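Long-range contact in polygalacturonase (Pectobacterium carotovorum subsp. carotovorum, PDB 1BHE), which hydrolyses the alpha-1,4 links between galacturonosyl units of polygalacturonic acid, a secreted enzyme involved in maceration and soft-rotting of plant tissue: residues K302-Y314 and S335-N347. Numbering follows the deposited sequence.
Sequences KNVAKPIVIDTVY and SETKGVVVLNGEN
Ile310 lays its CB, CG1 and CD1 over one methyl of Leu343, CD2, the nearest approach being 4.0 Å from CB. The same methyl also meets CG2 of Ile308, 4.1 Å away, so a single leucine branch bridges two isoleucines on one strand. CG of Leu343 stands anti to the carbonyl carbon (chi1 -53°), which leans the branch toward the neighbouring strand. Next along this inward face, Val341 spreads its two methyls against CB of Ile308 and CG of Pro307, while Phe330 and Trp325 of strand 324-335 lie against the isoleucines. Beneath this ladder the parallel backbones are laced together: Ile310 gives its N to Val342 O at 2.8 Å, and its O accepts from Asn344 N at 2.7 Å.

On the other face, Asp311 and Asn344 are paired across the parallel strands, and their side chains cross at a slant, the carboxylate and amide planes 35° apart. Rather than bonding directly, they share a water that donates to Asp311 OD2 and accepts from Asn344 ND2. Each also forms an Asx turn: Asp311 OD1 takes Val313 N from above the carboxylate plane, and Asn344 OD1 takes Glu346 N in a similar way. At the opposite end, two waters bind Ser335 OG and bridge the loops: one joins Val304 N to Thr337 OG1, the other Val304 O to Thr337 O. Such parallel strands of successive coils, held in register with their aliphatic side chains stacked inward, are characteristic of the right-handed parallel beta-helix of family 28 glycosyl hydrolases.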
loop_
_atom_site.group_PDB
_atom_site.type_symbol
_atom_site.label_atom_id
_atom_site.label_comp_id
_atom_site.label_asym_id
_atom_site.label_seq_id
_atom_site.Cartn_x
_atom_site.Cartn_y
_atom_site.Cartn_z
ATOM N N LYS A 302 1.411 19.854 5.486
ATOM C CA LYS A 302 2.576 20.619 5.897
ATOM C C LYS A 302 3.802 20.085 5.144
ATOM O O LYS A 302 4.053 18.879 5.146
ATOM C CB LYS A 302 2.873 20.496 7.385
ATOM C CG LYS A 302 1.847 20.942 8.399
ATOM C CD LYS A 302 2.453 21.075 9.792
ATOM C CE LYS A 302 1.781 20.153 10.798
ATOM N NZ LYS A 302 0.947 20.914 11.773
ATOM N N ASN A 303 4.553 20.957 4.488
ATOM C CA ASN A 303 5.744 20.566 3.748
ATOM C C ASN A 303 5.468 19.562 2.635
ATOM O O ASN A 303 6.259 18.653 2.366
ATOM C CB ASN A 303 6.815 20.027 4.705
ATOM C CG ASN A 303 7.379 21.067 5.650
ATOM O OD1 ASN A 303 7.541 22.236 5.305
ATOM N ND2 ASN A 303 7.688 20.669 6.876
ATOM N N VAL A 304 4.372 19.750 1.910
ATOM C CA VAL A 304 3.996 18.940 0.761
ATOM C C VAL A 304 4.171 19.766 -0.509
ATOM O O VAL A 304 3.435 20.723 -0.744
ATOM C CB VAL A 304 2.538 18.455 0.895
ATOM C CG1 VAL A 304 2.070 17.711 -0.343
ATOM C CG2 VAL A 304 2.377 17.578 2.133
ATOM N N ALA A 305 5.134 19.403 -1.347
ATOM C CA ALA A 305 5.437 20.119 -2.575
ATOM C C ALA A 305 4.287 20.233 -3.557
ATOM O O ALA A 305 4.107 21.284 -4.178
ATOM C CB ALA A 305 6.633 19.465 -3.278
ATOM N N LYS A 306 3.526 19.171 -3.770
ATOM C CA LYS A 306 2.407 19.143 -4.706
ATOM C C LYS A 306 1.149 18.661 -3.992
ATOM O O LYS A 306 0.832 17.470 -4.009
ATOM C CB LYS A 306 2.741 18.197 -5.866
ATOM C CG LYS A 306 3.747 18.716 -6.875
ATOM C CD LYS A 306 3.786 17.876 -8.142
ATOM C CE LYS A 306 5.169 17.907 -8.771
ATOM N NZ LYS A 306 5.109 18.167 -10.238
ATOM N N PRO A 307 0.443 19.565 -3.317
ATOM C CA PRO A 307 -0.691 19.221 -2.486
ATOM C C PRO A 307 -1.836 18.549 -3.210
ATOM O O PRO A 307 -2.480 17.652 -2.655
ATOM C CB PRO A 307 -1.097 20.534 -1.820
ATOM C CG PRO A 307 -0.471 21.612 -2.631
ATOM C CD PRO A 307 0.773 21.010 -3.224
ATOM N N ILE A 308 -2.162 18.978 -4.423
ATOM C CA ILE A 308 -3.223 18.384 -5.219
ATOM C C ILE A 308 -2.665 18.077 -6.606
ATOM O O ILE A 308 -2.108 18.954 -7.267
ATOM C CB ILE A 308 -4.493 19.239 -5.369
ATOM C CG1 ILE A 308 -5.158 19.506 -4.020
ATOM C CG2 ILE A 308 -5.484 18.565 -6.317
ATOM C CD1 ILE A 308 -6.342 20.447 -4.050
ATOM N N VAL A 309 -2.773 16.822 -7.028
ATOM C CA VAL A 309 -2.317 16.404 -8.341
ATOM C C VAL A 309 -3.391 15.568 -9.042
ATOM O O VAL A 309 -3.773 14.496 -8.579
ATOM C CB VAL A 309 -1.024 15.567 -8.351
ATOM C CG1 VAL A 309 -0.658 15.144 -9.777
ATOM C CG2 VAL A 309 0.168 16.282 -7.732
ATOM N N ILE A 310 -3.861 16.065 -10.179
ATOM C CA ILE A 310 -4.789 15.346 -11.039
ATOM C C ILE A 310 -4.105 15.337 -12.411
ATOM O O ILE A 310 -4.126 16.332 -13.136
ATOM C CB ILE A 310 -6.207 15.909 -11.119
ATOM C CG1 ILE A 310 -6.919 15.806 -9.770
ATOM C CG2 ILE A 310 -7.002 15.177 -12.198
ATOM C CD1 ILE A 310 -8.348 16.290 -9.742
ATOM N N ASP A 311 -3.437 14.233 -12.726
ATOM C CA ASP A 311 -2.687 14.132 -13.968
ATOM C C ASP A 311 -3.062 12.932 -14.817
ATOM O O ASP A 311 -2.802 11.787 -14.446
ATOM C CB ASP A 311 -1.183 14.066 -13.648
ATOM C CG ASP A 311 -0.338 14.521 -14.823
ATOM O OD1 ASP A 311 -0.823 14.462 -15.971
ATOM O OD2 ASP A 311 0.813 14.950 -14.595
ATOM N N THR A 312 -3.597 13.209 -16.004
ATOM C CA THR A 312 -3.988 12.162 -16.934
ATOM C C THR A 312 -2.849 11.733 -17.846
ATOM O O THR A 312 -2.978 10.741 -18.571
ATOM C CB THR A 312 -5.174 12.593 -17.822
ATOM O OG1 THR A 312 -4.715 13.662 -18.664
ATOM C CG2 THR A 312 -6.349 13.056 -16.987
ATOM N N VAL A 313 -1.724 12.436 -17.832
ATOM C CA VAL A 313 -0.562 12.052 -18.625
ATOM C C VAL A 313 0.682 12.054 -17.738
ATOM O O VAL A 313 1.716 12.636 -18.058
ATOM C CB VAL A 313 -0.329 12.960 -19.843
ATOM C CG1 VAL A 313 -1.288 12.644 -20.982
ATOM C CG2 VAL A 313 -0.445 14.429 -19.461
ATOM N N TYR A 314 0.575 11.386 -16.590
ATOM C CA TYR A 314 1.670 11.306 -15.628
ATOM C C TYR A 314 2.962 10.868 -16.304
ATOM O O TYR A 314 3.990 11.532 -16.177
ATOM C CB TYR A 314 1.299 10.379 -14.474
ATOM C CG TYR A 314 2.344 10.220 -13.394
ATOM C CD1 TYR A 314 2.725 11.284 -12.592
ATOM C CD2 TYR A 314 2.944 8.984 -13.172
ATOM C CE1 TYR A 314 3.685 11.131 -11.606
ATOM C CE2 TYR A 314 3.901 8.822 -12.188
ATOM C CZ TYR A 314 4.267 9.898 -11.408
ATOM O OH TYR A 314 5.220 9.736 -10.425
ATOM N N SER A 335 -3.271 23.662 3.000
ATOM C CA SER A 335 -1.850 23.432 2.786
ATOM C C SER A 335 -1.103 24.612 3.416
ATOM O O SER A 335 -1.246 25.753 2.975
ATOM C CB SER A 335 -1.490 23.269 1.318
ATOM O OG SER A 335 -0.144 22.840 1.201
ATOM N N GLU A 336 -0.352 24.333 4.472
ATOM C CA GLU A 336 0.335 25.362 5.233
ATOM C C GLU A 336 1.611 25.901 4.620
ATOM O O GLU A 336 2.103 26.944 5.076
ATOM C CB GLU A 336 0.616 24.826 6.651
ATOM C CG GLU A 336 -0.632 24.811 7.521
ATOM C CD GLU A 336 -0.448 24.093 8.838
ATOM O OE1 GLU A 336 0.670 24.079 9.392
ATOM O OE2 GLU A 336 -1.445 23.524 9.334
ATOM N N THR A 337 2.214 25.196 3.668
ATOM C CA THR A 337 3.459 25.651 3.067
ATOM C C THR A 337 3.332 25.784 1.554
ATOM O O THR A 337 2.438 25.234 0.919
ATOM C CB THR A 337 4.652 24.723 3.369
ATOM O OG1 THR A 337 4.299 23.389 2.983
ATOM C CG2 THR A 337 5.028 24.753 4.840
ATOM N N LYS A 338 4.263 26.536 0.980
ATOM C CA LYS A 338 4.309 26.799 -0.448
ATOM C C LYS A 338 4.372 25.522 -1.274
ATOM O O LYS A 338 5.241 24.682 -1.042
ATOM C CB LYS A 338 5.520 27.689 -0.746
ATOM C CG LYS A 338 5.688 28.085 -2.205
ATOM C CD LYS A 338 7.042 28.761 -2.405
ATOM C CE LYS A 338 7.215 29.239 -3.834
ATOM N NZ LYS A 338 8.238 30.321 -3.930
ATOM N N GLY A 339 3.488 25.393 -2.261
ATOM C CA GLY A 339 3.475 24.213 -3.116
ATOM C C GLY A 339 2.831 24.503 -4.463
ATOM O O GLY A 339 2.406 25.628 -4.743
ATOM N N VAL A 340 2.764 23.488 -5.313
ATOM C CA VAL A 340 2.175 23.584 -6.639
ATOM C C VAL A 340 1.007 22.613 -6.804
ATOM O O VAL A 340 1.110 21.427 -6.485
ATOM C CB VAL A 340 3.221 23.294 -7.736
ATOM C CG1 VAL A 340 2.598 23.067 -9.104
ATOM C CG2 VAL A 340 4.236 24.429 -7.829
ATOM N N VAL A 341 -0.095 23.120 -7.350
ATOM C CA VAL A 341 -1.260 22.302 -7.660
ATOM C C VAL A 341 -1.258 22.026 -9.163
ATOM O O VAL A 341 -1.256 22.959 -9.971
ATOM C CB VAL A 341 -2.590 22.946 -7.250
ATOM C CG1 VAL A 341 -3.780 22.234 -7.884
ATOM C CG2 VAL A 341 -2.739 22.941 -5.737
ATOM N N VAL A 342 -1.242 20.749 -9.526
ATOM C CA VAL A 342 -1.236 20.342 -10.920
ATOM C C VAL A 342 -2.557 19.697 -11.327
ATOM O O VAL A 342 -2.975 18.665 -10.796
ATOM C CB VAL A 342 -0.082 19.369 -11.228
ATOM C CG1 VAL A 342 -0.092 18.950 -12.690
ATOM C CG2 VAL A 342 1.266 19.989 -10.872
ATOM N N LEU A 343 -3.228 20.317 -12.292
ATOM C CA LEU A 343 -4.490 19.805 -12.819
ATOM C C LEU A 343 -4.357 19.667 -14.335
ATOM O O LEU A 343 -4.469 20.654 -15.071
ATOM C CB LEU A 343 -5.671 20.689 -12.457
ATOM C CG LEU A 343 -5.901 21.056 -10.994
ATOM C CD1 LEU A 343 -6.978 22.121 -10.875
ATOM C CD2 LEU A 343 -6.251 19.821 -10.174
ATOM N N ASN A 344 -4.098 18.448 -14.793
ATOM C CA ASN A 344 -3.910 18.177 -16.212
ATOM C C ASN A 344 -4.889 17.135 -16.740
ATOM O O ASN A 344 -4.826 15.962 -16.371
ATOM C CB ASN A 344 -2.473 17.717 -16.456
ATOM C CG ASN A 344 -2.125 17.553 -17.918
ATOM O OD1 ASN A 344 -2.956 17.691 -18.814
ATOM N ND2 ASN A 344 -0.858 17.249 -18.174
ATOM N N GLY A 345 -5.769 17.560 -17.645
ATOM C CA GLY A 345 -6.772 16.689 -18.222
ATOM C C GLY A 345 -6.557 16.356 -19.686
ATOM O O GLY A 345 -7.516 16.054 -20.399
ATOM N N GLU A 346 -5.308 16.365 -20.139
ATOM C CA GLU A 346 -4.985 16.001 -21.520
ATOM C C GLU A 346 -5.510 14.607 -21.813
ATOM O O GLU A 346 -5.536 13.742 -20.931
ATOM C CB GLU A 346 -3.471 16.072 -21.716
ATOM C CG GLU A 346 -2.951 15.883 -23.126
ATOM C CD GLU A 346 -1.433 15.934 -23.200
ATOM O OE1 GLU A 346 -0.824 16.830 -22.577
ATOM O OE2 GLU A 346 -0.831 15.082 -23.885
ATOM N N ASN A 347 -6.004 14.340 -23.016
ATOM C CA ASN A 347 -6.514 13.031 -23.396
ATOM C C ASN A 347 -7.923 12.733 -22.901
ATOM O O ASN A 347 -8.493 11.707 -23.290
ATOM C CB ASN A 347 -5.564 11.909 -22.962
ATOM C CG ASN A 347 -4.287 11.836 -23.772
ATOM O OD1 ASN A 347 -4.249 12.138 -24.965
ATOM N ND2 ASN A 347 -3.202 11.429 -23.117
HETATM O O HOH W 1 2.210 21.693 2.632
HETATM O O HOH W 2 1.777 22.920 -0.666
HETATM O O HOH W 3 1.440 16.170 -17.015
#